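Local coordinates for universal stress protein (Archaeoglobus fulgidus, PDB 3LOQ) that binds adenosine monophosphate in the N-terminal of its two universal stress protein-like halves and, judging by its family, probably acts in stress response, at residues 29-34 against 82-87; 53-58 against 93-98; 174-179 against 241-246. One frame throughout, in Å; residues are numbered along the deposited sequence.

Interaction 1: 29-34 against 82-87; sequences TDLSEN and EKAEEV. With AMP (adenosine monophosphate), chain C.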
loop_
_atom_site.group_PDB
_atom_site.type_symbol
_atom_site.label_atom_id
_atom_site.label_comp_id
_atom_site.label_asym_id
_atom_site.label_seq_id
_atom_site.Cartn_x
_atom_site.Cartn_y
_atom_site.Cartn_z
ATOM N N THR A 29 -8.167 -10.763 -1.552
ATOM C CA THR A 29 -8.183 -11.205 -2.939
ATOM C C THR A 29 -9.591 -11.501 -3.454
ATOM O O THR A 29 -10.408 -12.133 -2.773
ATOM C CB THR A 29 -7.281 -12.438 -3.171
ATOM O OG1 THR A 29 -7.407 -12.869 -4.535
ATOM C CG2 THR A 29 -7.670 -13.577 -2.233
ATOM N N ASP A 30 -9.865 -11.011 -4.654
ATOM C CA ASP A 30 -11.056 -11.396 -5.397
ATOM C C ASP A 30 -10.670 -12.424 -6.467
ATOM O O ASP A 30 -11.410 -12.656 -7.427
ATOM C CB ASP A 30 -11.683 -10.164 -6.043
ATOM C CG ASP A 30 -10.735 -9.473 -7.020
ATOM O OD1 ASP A 30 -11.214 -8.618 -7.805
ATOM O OD2 ASP A 30 -9.519 -9.800 -7.010
ATOM N N LEU A 31 -9.492 -13.021 -6.304
ATOM C CA LEU A 31 -8.999 -14.062 -7.215
ATOM C C LEU A 31 -8.534 -13.521 -8.573
ATOM O O LEU A 31 -8.230 -14.295 -9.475
ATOM C CB LEU A 31 -10.067 -15.145 -7.453
ATOM C CG LEU A 31 -10.773 -15.728 -6.234
ATOM C CD1 LEU A 31 -11.686 -16.879 -6.632
ATOM C CD2 LEU A 31 -9.751 -16.157 -5.172
ATOM N N SER A 32 -8.502 -12.204 -8.726
ATOM C CA SER A 32 -8.131 -11.594 -10.002
ATOM C C SER A 32 -6.620 -11.637 -10.171
ATOM O O SER A 32 -5.876 -11.734 -9.195
ATOM C CB SER A 32 -8.585 -10.136 -10.041
ATOM O OG SER A 32 -7.981 -9.411 -8.977
ATOM N N GLU A 33 -6.165 -11.545 -11.411
ATOM C CA GLU A 33 -4.738 -11.465 -11.652
ATOM C C GLU A 33 -4.129 -10.273 -10.887
ATOM O O GLU A 33 -3.084 -10.405 -10.253
ATOM C CB GLU A 33 -4.475 -11.354 -13.149
ATOM C CG GLU A 33 -3.183 -12.007 -13.592
ATOM C CD GLU A 33 -3.166 -12.360 -15.092
ATOM O OE1 GLU A 33 -4.207 -12.203 -15.794
ATOM O OE2 GLU A 33 -2.095 -12.806 -15.565
ATOM N N ASN A 34 -4.785 -9.111 -10.921
ATOM C CA ASN A 34 -4.220 -7.942 -10.241
ATOM C C ASN A 34 -4.061 -8.155 -8.733
ATOM O O ASN A 34 -3.093 -7.691 -8.129
ATOM C CB ASN A 34 -4.955 -6.629 -10.589
ATOM C CG ASN A 34 -6.251 -6.443 -9.812
ATOM O OD1 ASN A 34 -7.347 -6.664 -10.344
ATOM N ND2 ASN A 34 -6.134 -6.018 -8.555
ATOM N N GLU A 82 -17.007 -21.989 -3.897
ATOM C CA GLU A 82 -16.350 -23.069 -4.634
ATOM C C GLU A 82 -15.190 -22.548 -5.474
ATOM O O GLU A 82 -14.140 -23.187 -5.558
ATOM C CB GLU A 82 -17.348 -23.817 -5.530
ATOM C CG GLU A 82 -16.704 -24.682 -6.624
ATOM C CD GLU A 82 -16.145 -26.007 -6.108
ATOM O OE1 GLU A 82 -15.471 -26.017 -5.051
ATOM O OE2 GLU A 82 -16.378 -27.041 -6.775
ATOM N N LYS A 83 -15.385 -21.395 -6.104
ATOM C CA LYS A 83 -14.322 -20.777 -6.874
ATOM C C LYS A 83 -13.110 -20.470 -5.986
ATOM O O LYS A 83 -11.980 -20.827 -6.323
ATOM C CB LYS A 83 -14.847 -19.523 -7.565
ATOM C CG LYS A 83 -15.944 -19.838 -8.562
ATOM C CD LYS A 83 -16.329 -18.626 -9.397
ATOM C CE LYS A 83 -17.267 -19.041 -10.539
ATOM N NZ LYS A 83 -16.642 -20.043 -11.482
ATOM N N ALA A 84 -13.343 -19.844 -4.834
ATOM C CA ALA A 84 -12.242 -19.539 -3.919
ATOM C C ALA A 84 -11.485 -20.801 -3.481
ATOM O O ALA A 84 -10.245 -20.814 -3.409
ATOM C CB ALA A 84 -12.747 -18.759 -2.699
ATOM N N GLU A 85 -12.232 -21.866 -3.206
ATOM C CA GLU A 85 -11.633 -23.094 -2.688
ATOM C C GLU A 85 -10.785 -23.833 -3.723
ATOM O O GLU A 85 -9.882 -24.589 -3.373
ATOM C CB GLU A 85 -12.703 -23.998 -2.074
ATOM C CG GLU A 85 -12.989 -23.657 -0.618
ATOM C CD GLU A 85 -14.365 -24.096 -0.165
ATOM O OE1 GLU A 85 -14.691 -23.899 1.030
ATOM O OE2 GLU A 85 -15.123 -24.629 -1.006
ATOM N N GLU A 86 -11.067 -23.591 -4.996
ATOM C CA GLU A 86 -10.229 -24.094 -6.071
ATOM C C GLU A 86 -8.925 -23.305 -6.198
ATOM O O GLU A 86 -7.885 -23.865 -6.547
ATOM C CB GLU A 86 -10.985 -24.044 -7.398
ATOM C CG GLU A 86 -12.002 -25.155 -7.537
ATOM C CD GLU A 86 -12.652 -25.195 -8.902
ATOM O OE1 GLU A 86 -13.081 -24.125 -9.403
ATOM O OE2 GLU A 86 -12.735 -26.309 -9.466
ATOM N N VAL A 87 -8.988 -22.003 -5.924
ATOM C CA VAL A 87 -7.871 -21.117 -6.225
ATOM C C VAL A 87 -6.994 -20.805 -5.014
ATOM O O VAL A 87 -5.771 -20.936 -5.084
ATOM C CB VAL A 87 -8.363 -19.825 -6.897
ATOM C CG1 VAL A 87 -7.248 -18.781 -6.968
ATOM C CG2 VAL A 87 -8.910 -20.149 -8.288
HETATM P P AMP C . -9.963 -1.863 -7.145
HETATM O O1P AMP C . -9.652 -0.490 -6.606
HETATM O O2P AMP C . -11.355 -2.400 -6.868
HETATM O O3P AMP C . -9.493 -2.066 -8.566
HETATM O "O5'" AMP C . -9.016 -2.829 -6.264
HETATM C "C5'" AMP C . -8.978 -4.216 -6.585
HETATM C "C4'" AMP C . -8.516 -4.935 -5.345
HETATM O "O4'" AMP C . -9.549 -4.916 -4.358
HETATM C "C3'" AMP C . -8.304 -6.403 -5.602
HETATM O "O3'" AMP C . -6.986 -6.599 -6.075
HETATM C "C2'" AMP C . -8.469 -6.993 -4.226
HETATM O "O2'" AMP C . -7.232 -6.791 -3.545
HETATM C "C1'" AMP C . -9.518 -6.115 -3.580
HETATM N N9 AMP C . -10.826 -6.793 -3.708
HETATM C C8 AMP C . -11.782 -6.484 -4.606
HETATM N N7 AMP C . -12.860 -7.298 -4.466
HETATM C C5 AMP C . -12.587 -8.153 -3.457
HETATM C C6 AMP C . -13.286 -9.265 -2.792
HETATM N N6 AMP C . -14.525 -9.632 -3.184
HETATM N N1 AMP C . -12.658 -9.892 -1.783
HETATM C C2 AMP C . -11.428 -9.531 -1.377
HETATM N N3 AMP C . -10.735 -8.529 -1.931
HETATM C C4 AMP C . -11.256 -7.811 -2.953
#

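Interaction 2: 53-58 against 93-98; sequences IGVLFV and QKIEAA. With AMP (adenosine monophosphate), chain C.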
loop_
_atom_site.group_PDB
_atom_site.type_symbol
_atom_site.label_atom_id
_atom_site.label_comp_id
_atom_site.label_asym_id
_atom_site.label_seq_id
_atom_site.Cartn_x
_atom_site.Cartn_y
_atom_site.Cartn_z
ATOM N N ILE A 53 0.905 -14.315 6.616
ATOM C CA ILE A 53 -0.041 -13.645 5.747
ATOM C C ILE A 53 -1.432 -14.240 5.882
ATOM O O ILE A 53 -1.622 -15.449 5.721
ATOM C CB ILE A 53 0.395 -13.752 4.297
ATOM C CG1 ILE A 53 1.650 -12.908 4.062
ATOM C CG2 ILE A 53 -0.733 -13.325 3.383
ATOM C CD1 ILE A 53 2.239 -13.102 2.695
ATOM N N GLY A 54 -2.407 -13.390 6.180
ATOM C CA GLY A 54 -3.796 -13.811 6.152
ATOM C C GLY A 54 -4.404 -13.502 4.798
ATOM O O GLY A 54 -4.384 -12.352 4.365
ATOM N N VAL A 55 -4.927 -14.526 4.123
ATOM C CA VAL A 55 -5.565 -14.353 2.822
ATOM C C VAL A 55 -7.081 -14.241 2.956
ATOM O O VAL A 55 -7.735 -15.163 3.437
ATOM C CB VAL A 55 -5.224 -15.515 1.866
ATOM C CG1 VAL A 55 -5.830 -15.258 0.492
ATOM C CG2 VAL A 55 -3.726 -15.680 1.755
ATOM N N LEU A 56 -7.629 -13.110 2.519
ATOM C CA LEU A 56 -9.039 -12.793 2.716
ATOM C C LEU A 56 -9.820 -12.688 1.406
ATOM O O LEU A 56 -9.543 -11.836 0.552
ATOM C CB LEU A 56 -9.182 -11.480 3.484
ATOM C CG LEU A 56 -10.614 -11.033 3.807
ATOM C CD1 LEU A 56 -11.265 -12.000 4.791
ATOM C CD2 LEU A 56 -10.670 -9.597 4.348
ATOM N N PHE A 57 -10.801 -13.564 1.254
ATOM C CA PHE A 57 -11.674 -13.531 0.101
ATOM C C PHE A 57 -13.059 -13.181 0.589
ATOM O O PHE A 57 -13.573 -13.790 1.509
ATOM C CB PHE A 57 -11.708 -14.880 -0.612
ATOM C CG PHE A 57 -12.786 -14.971 -1.671
ATOM C CD1 PHE A 57 -12.610 -14.381 -2.912
ATOM C CD2 PHE A 57 -13.975 -15.640 -1.418
ATOM C CE1 PHE A 57 -13.588 -14.460 -3.889
ATOM C CE2 PHE A 57 -14.965 -15.728 -2.394
ATOM C CZ PHE A 57 -14.774 -15.135 -3.630
ATOM N N VAL A 58 -13.673 -12.198 -0.030
ATOM C CA VAL A 58 -14.984 -11.772 0.414
ATOM C C VAL A 58 -15.990 -12.105 -0.678
ATOM O O VAL A 58 -15.742 -11.845 -1.863
ATOM C CB VAL A 58 -14.987 -10.262 0.722
ATOM C CG1 VAL A 58 -16.373 -9.780 1.135
ATOM C CG2 VAL A 58 -13.943 -9.944 1.804
ATOM N N GLN A 93 -0.258 -22.068 -1.078
ATOM C CA GLN A 93 0.928 -22.826 -1.472
ATOM C C GLN A 93 2.104 -21.905 -1.753
ATOM O O GLN A 93 3.204 -22.114 -1.239
ATOM C CB GLN A 93 0.638 -23.671 -2.714
ATOM C CG GLN A 93 1.865 -24.335 -3.320
ATOM C CD GLN A 93 1.522 -25.184 -4.535
ATOM O OE1 GLN A 93 1.351 -24.669 -5.642
ATOM N NE2 GLN A 93 1.412 -26.492 -4.331
ATOM N N LYS A 94 1.864 -20.885 -2.574
ATOM C CA LYS A 94 2.927 -19.986 -3.009
ATOM C C LYS A 94 3.539 -19.225 -1.814
ATOM O O LYS A 94 4.760 -19.037 -1.743
ATOM C CB LYS A 94 2.410 -19.031 -4.092
ATOM C CG LYS A 94 3.494 -18.189 -4.766
ATOM C CD LYS A 94 2.957 -17.372 -5.950
ATOM C CE LYS A 94 4.089 -16.554 -6.604
ATOM N NZ LYS A 94 3.780 -16.028 -7.990
ATOM N N ILE A 95 2.691 -18.824 -0.867
ATOM C CA ILE A 95 3.155 -18.179 0.366
ATOM C C ILE A 95 4.022 -19.121 1.214
ATOM O O ILE A 95 5.113 -18.744 1.648
ATOM C CB ILE A 95 1.971 -17.644 1.211
ATOM C CG1 ILE A 95 1.125 -16.672 0.384
ATOM C CG2 ILE A 95 2.467 -16.985 2.497
ATOM C CD1 ILE A 95 -0.172 -16.273 1.049
ATOM N N GLU A 96 3.541 -20.343 1.444
ATOM C CA GLU A 96 4.310 -21.325 2.213
ATOM C C GLU A 96 5.664 -21.550 1.560
ATOM O O GLU A 96 6.678 -21.700 2.240
ATOM C CB GLU A 96 3.602 -22.674 2.276
ATOM C CG GLU A 96 2.106 -22.636 2.438
ATOM C CD GLU A 96 1.666 -22.619 3.879
ATOM O OE1 GLU A 96 0.598 -23.209 4.171
ATOM O OE2 GLU A 96 2.389 -22.022 4.712
ATOM N N ALA A 97 5.677 -21.583 0.234
ATOM C CA ALA A 97 6.900 -21.909 -0.495
ATOM C C ALA A 97 7.957 -20.824 -0.302
ATOM O O ALA A 97 9.145 -21.065 -0.490
ATOM C CB ALA A 97 6.604 -22.127 -1.977
ATOM N N ALA A 98 7.518 -19.633 0.086
ATOM C CA ALA A 98 8.430 -18.516 0.299
ATOM C C ALA A 98 8.890 -18.454 1.755
ATOM O O ALA A 98 9.584 -17.516 2.166
ATOM C CB ALA A 98 7.769 -17.209 -0.109
HETATM P P AMP C . -9.963 -1.863 -7.145
HETATM O O1P AMP C . -9.652 -0.490 -6.606
HETATM O O2P AMP C . -11.355 -2.400 -6.868
HETATM O O3P AMP C . -9.493 -2.066 -8.566
HETATM O "O5'" AMP C . -9.016 -2.829 -6.264
HETATM C "C5'" AMP C . -8.978 -4.216 -6.585
HETATM C "C4'" AMP C . -8.516 -4.935 -5.345
HETATM O "O4'" AMP C . -9.549 -4.916 -4.358
HETATM C "C3'" AMP C . -8.304 -6.403 -5.602
HETATM O "O3'" AMP C . -6.986 -6.599 -6.075
HETATM C "C2'" AMP C . -8.469 -6.993 -4.226
HETATM O "O2'" AMP C . -7.232 -6.791 -3.545
HETATM C "C1'" AMP C . -9.518 -6.115 -3.580
HETATM N N9 AMP C . -10.826 -6.793 -3.708
HETATM C C8 AMP C . -11.782 -6.484 -4.606
HETATM N N7 AMP C . -12.860 -7.298 -4.466
HETATM C C5 AMP C . -12.587 -8.153 -3.457
HETATM C C6 AMP C . -13.286 -9.265 -2.792
HETATM N N6 AMP C . -14.525 -9.632 -3.184
HETATM N N1 AMP C . -12.658 -9.892 -1.783
HETATM C C2 AMP C . -11.428 -9.531 -1.377
HETATM N N3 AMP C . -10.735 -8.529 -1.931
HETATM C C4 AMP C . -11.256 -7.811 -2.953
#

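Interaction 3: 174-179 against 241-246; sequences LVAYDF and KAILAK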
loop_
_atom_site.group_PDB
_atom_site.type_symbol
_atom_site.label_atom_id
_atom_site.label_comp_id
_atom_site.label_asym_id
_atom_site.label_seq_id
_atom_site.Cartn_x
_atom_site.Cartn_y
_atom_site.Cartn_z
ATOM N N LEU A 174 11.390 6.332 -2.158
ATOM C CA LEU A 174 11.027 7.741 -2.282
ATOM C C LEU A 174 9.853 8.088 -1.354
ATOM O O LEU A 174 8.766 7.499 -1.444
ATOM C CB LEU A 174 10.639 8.066 -3.728
ATOM C CG LEU A 174 10.113 9.483 -3.990
ATOM C CD1 LEU A 174 11.095 10.591 -3.564
ATOM C CD2 LEU A 174 9.735 9.636 -5.446
ATOM N N VAL A 175 10.070 9.051 -0.471
ATOM C CA VAL A 175 9.033 9.457 0.465
ATOM C C VAL A 175 8.486 10.826 0.097
ATOM O O VAL A 175 9.209 11.814 0.082
ATOM C CB VAL A 175 9.549 9.473 1.915
ATOM C CG1 VAL A 175 8.414 9.793 2.878
ATOM C CG2 VAL A 175 10.187 8.129 2.261
ATOM N N ALA A 176 7.209 10.872 -0.243
ATOM C CA ALA A 176 6.532 12.148 -0.382
ATOM C C ALA A 176 6.292 12.671 1.039
ATOM O O ALA A 176 5.611 12.026 1.837
ATOM C CB ALA A 176 5.226 11.959 -1.138
ATOM N N TYR A 177 6.886 13.814 1.371
ATOM C CA TYR A 177 6.948 14.236 2.761
ATOM C C TYR A 177 6.530 15.689 2.965
ATOM O O TYR A 177 7.117 16.601 2.393
ATOM C CB TYR A 177 8.361 14.006 3.317
ATOM C CG TYR A 177 8.493 14.347 4.788
ATOM C CD1 TYR A 177 8.085 13.452 5.770
ATOM C CD2 TYR A 177 9.020 15.564 5.192
ATOM C CE1 TYR A 177 8.199 13.762 7.127
ATOM C CE2 TYR A 177 9.145 15.891 6.548
ATOM C CZ TYR A 177 8.736 14.989 7.505
ATOM O OH TYR A 177 8.869 15.321 8.838
ATOM N N ASP A 178 5.518 15.901 3.794
ATOM C CA ASP A 178 5.008 17.246 4.031
ATOM C C ASP A 178 5.016 17.640 5.515
ATOM O O ASP A 178 4.348 18.602 5.899
ATOM C CB ASP A 178 3.588 17.389 3.456
ATOM C CG ASP A 178 2.570 16.537 4.186
ATOM O OD1 ASP A 178 2.982 15.694 5.022
ATOM O OD2 ASP A 178 1.349 16.709 3.924
ATOM N N PHE A 179 5.755 16.895 6.342
ATOM C CA PHE A 179 5.860 17.202 7.778
ATOM C C PHE A 179 4.639 16.826 8.616
ATOM O O PHE A 179 4.657 17.005 9.832
ATOM C CB PHE A 179 6.176 18.679 8.011
ATOM C CG PHE A 179 7.526 19.095 7.498
ATOM C CD1 PHE A 179 8.674 18.820 8.227
ATOM C CD2 PHE A 179 7.650 19.757 6.285
ATOM C CE1 PHE A 179 9.924 19.200 7.759
ATOM C CE2 PHE A 179 8.900 20.146 5.807
ATOM C CZ PHE A 179 10.038 19.865 6.542
ATOM N N LYS A 241 2.386 15.214 -9.839
ATOM C CA LYS A 241 3.256 15.315 -11.002
ATOM C C LYS A 241 4.708 15.330 -10.579
ATOM O O LYS A 241 5.540 14.614 -11.153
ATOM C CB LYS A 241 2.943 16.576 -11.811
ATOM C CG LYS A 241 1.745 16.423 -12.740
ATOM C CD LYS A 241 1.441 17.731 -13.457
ATOM C CE LYS A 241 0.258 17.589 -14.397
ATOM N NZ LYS A 241 -0.065 18.883 -15.054
ATOM N N ALA A 242 5.015 16.153 -9.579
ATOM C CA ALA A 242 6.385 16.258 -9.092
ATOM C C ALA A 242 6.865 14.941 -8.482
ATOM O O ALA A 242 8.005 14.532 -8.676
ATOM C CB ALA A 242 6.515 17.402 -8.096
ATOM N N ILE A 243 5.978 14.273 -7.758
ATOM C CA ILE A 243 6.312 13.002 -7.138
ATOM C C ILE A 243 6.638 11.910 -8.151
ATOM O O ILE A 243 7.645 11.228 -8.013
ATOM C CB ILE A 243 5.188 12.534 -6.211
ATOM C CG1 ILE A 243 5.139 13.455 -4.987
ATOM C CG2 ILE A 243 5.377 11.042 -5.831
ATOM C CD1 ILE A 243 3.829 13.344 -4.187
ATOM N N LEU A 244 5.787 11.748 -9.165
ATOM C CA LEU A 244 6.013 10.733 -10.200
ATOM C C LEU A 244 7.233 11.067 -11.066
ATOM O O LEU A 244 7.980 10.178 -11.486
ATOM C CB LEU A 244 4.774 10.580 -11.081
ATOM C CG LEU A 244 3.605 9.863 -10.411
ATOM C CD1 LEU A 244 2.343 10.065 -11.199
ATOM C CD2 LEU A 244 3.896 8.386 -10.249
ATOM N N ALA A 245 7.422 12.356 -11.329
ATOM C CA ALA A 245 8.565 12.812 -12.088
ATOM C C ALA A 245 9.846 12.498 -11.335
ATOM O O ALA A 245 10.838 12.106 -11.936
ATOM C CB ALA A 245 8.461 14.300 -12.358
ATOM N N LYS A 246 9.824 12.666 -10.015
ATOM C CA LYS A 246 11.006 12.383 -9.206
ATOM C C LYS A 246 11.278 10.897 -9.219
ATOM O O LYS A 246 12.413 10.478 -9.391
ATOM C CB LYS A 246 10.811 12.816 -7.758
ATOM C CG LYS A 246 11.739 13.911 -7.284
ATOM C CD LYS A 246 13.191 13.689 -7.643
ATOM C CE LYS A 246 13.872 15.051 -7.729
ATOM N NZ LYS A 246 14.969 15.118 -8.745
#

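Interaction 1: 29-34 against 82-87
Leu31 meets helix 75-97 with both branches of its side chain: CD1 lies 3.8 Å from CA of Ala84, against the helix backbone, and CD2 lies 4.0 Å from CG1 of Val87. The two branches thus touch successive turns of the helix, and Leu88 and Phe57 border the same leucine. The loop is shaped by polar turns. The N of Leu31 hydrogen-bonds to Thr29 OG1 at 2.7 Å, an ST turn. Next to it, Asp30 OD2 accepts two hydrogen bonds from Ser32: the backbone N, at 3.1 Å, comes from well above the carboxylate plane, completing an Asx turn, and OG, at 2.5 Å, approaches on the syn side. With CG of Asp30 between N and the carbonyl carbon (chi1 60°), the carboxylate turns back to Ser32 while CB sits over the adenine face, 3.4 Å from C5 of AMP. An alanine here removes the acceptor shared by Ser32 N and OG, and would probably leave the loop freer to shift beside the base. Asn34 ND2 adds a weak hydrogen bond to AMP O3'. The chemistry is thus divided: dispersion holds the loop to the helix, whereas its polar turns shape the side facing the nucleotide.

Interaction 2: 53-58 against 93-98
Ile53 and Ile95 mark the nearest backbone approach, their CA atoms 7.7 Å apart, a spacing at which strand 52-60 and the last turns of helix 75-97 meet through side chains alone. Both isoleucines, and Val55 too, direct their CB atoms toward the opposite segment. The key atom is CD1 of Ile95. It touches CG2 of Ile53 at 3.8 Å and CG2 of Val55 at 3.7 Å, so one methyl bridges two residues that project from the same face of the strand. Its reach follows from the torsions: CG1 stands beside the backbone N (chi1 -57°) and the chain then runs out extended (chi2 171°), carrying CD1 away from the helix. The branches of the isoleucine pair also meet in the reverse sense, with CD1 of Ile53 lying 3.9 Å from CG2 of Ile95; the two chains slant across one another. Val55 and Ile95 instead run past each other in opposite directions. All three residues are buried, and Leu42 of helix 42-47 packs on both isoleucines. Farther along, the strand leads to the nucleotide. Val58 N donates to AMP N1 at 3.1 Å, and AMP N6 donates to Val58 O at 2.9 Å in a nearly straight bond (176°). One backbone residue thereby reads an acceptor and a donor of the base, a pattern consistent with selection of adenine. Helix 75-97 follows strand 52-60 and leads into strand 101-104, which pairs parallel with strand 52-60: a beta-alpha-beta crossover, the building unit of the alpha/beta universal stress protein fold; here the chain running on from the strand brings the backbone of Val58 to the nucleotide.

Interaction 3: 174-179 against 241-246
Lys246 meets Leu174 through its aliphatic base, while its NZ is held beyond the contact by a salt bridge to Glu249, with Glu235 a longer and weaker ion partner. CB of Lys246 points at the strand and lies 4.1 Å from CD2 of Leu174, the two side chains crossing at about a right angle; the chain then bends at chi2 and chi4 and carries the ammonium away. The charge is therefore matched outside the contact, and the carbon part of the lysine can serve as apolar packing. With chi1 at 175°, CG of Leu174 stands opposite its N, and CD2 comes over the helix backbone, 3.7 Å from the carbonyl O of Ile243. The closest meeting of side chains is between Ala176 and Ile243. The methyl CB of Ala176 faces the helix and is touched by CD1 of Ile243 at 3.6 Å, with CG1 just behind. Because Ala176 has nothing beyond CB, the extended isoleucine (chi2 164°) can lay its end on the strand. Strand 174-176 and helix 241-246 run nearly antiparallel, at 173°, with a closest axis approach of 9.8 Å. After the strand the chain turns at Asp178, whose OD1 is hydrogen-bonded to Ser180 OG. Helix 239-249 follows strand 230-235 and leads into strand 254-258, so it crosses over the parallel sheet of the alpha/beta C-terminal half. Strand 172-176 lies between parallel neighbours 200-206 and 254-258. Helix 239-249 covers the face bearing Leu174 and Ala176, Ile204 touching both Leu174 and Lys246, whereas Val175 points away from it and packs on Ala190 of helix 181-197.

Overall arrangement
Interactions 1 and 2 are neighbours, their centres 11 Å apart, and share helix 75-97, which packs against loop 29-34 near residues 83-87 and against strand 52-60 at Ile95. They touch directly: Thr29 N is 2.7 Å from Leu56 O, a probable hydrogen bond, and Ala84 CB lies 3.6 Å from Phe57 CD2. Both reach AMP, interaction 1 at the ribose and adenine face, interaction 2 at N1 and N6. Interaction 3 belongs to the C-terminal half, its centre 34 Å from interaction 1 and 32 Å from interaction 2, across the chain's centre. Even so, its Asp178-Phe179 turn resembles Asp30-Leu31 in sequence and backbone shape, consistent with a repeated domain.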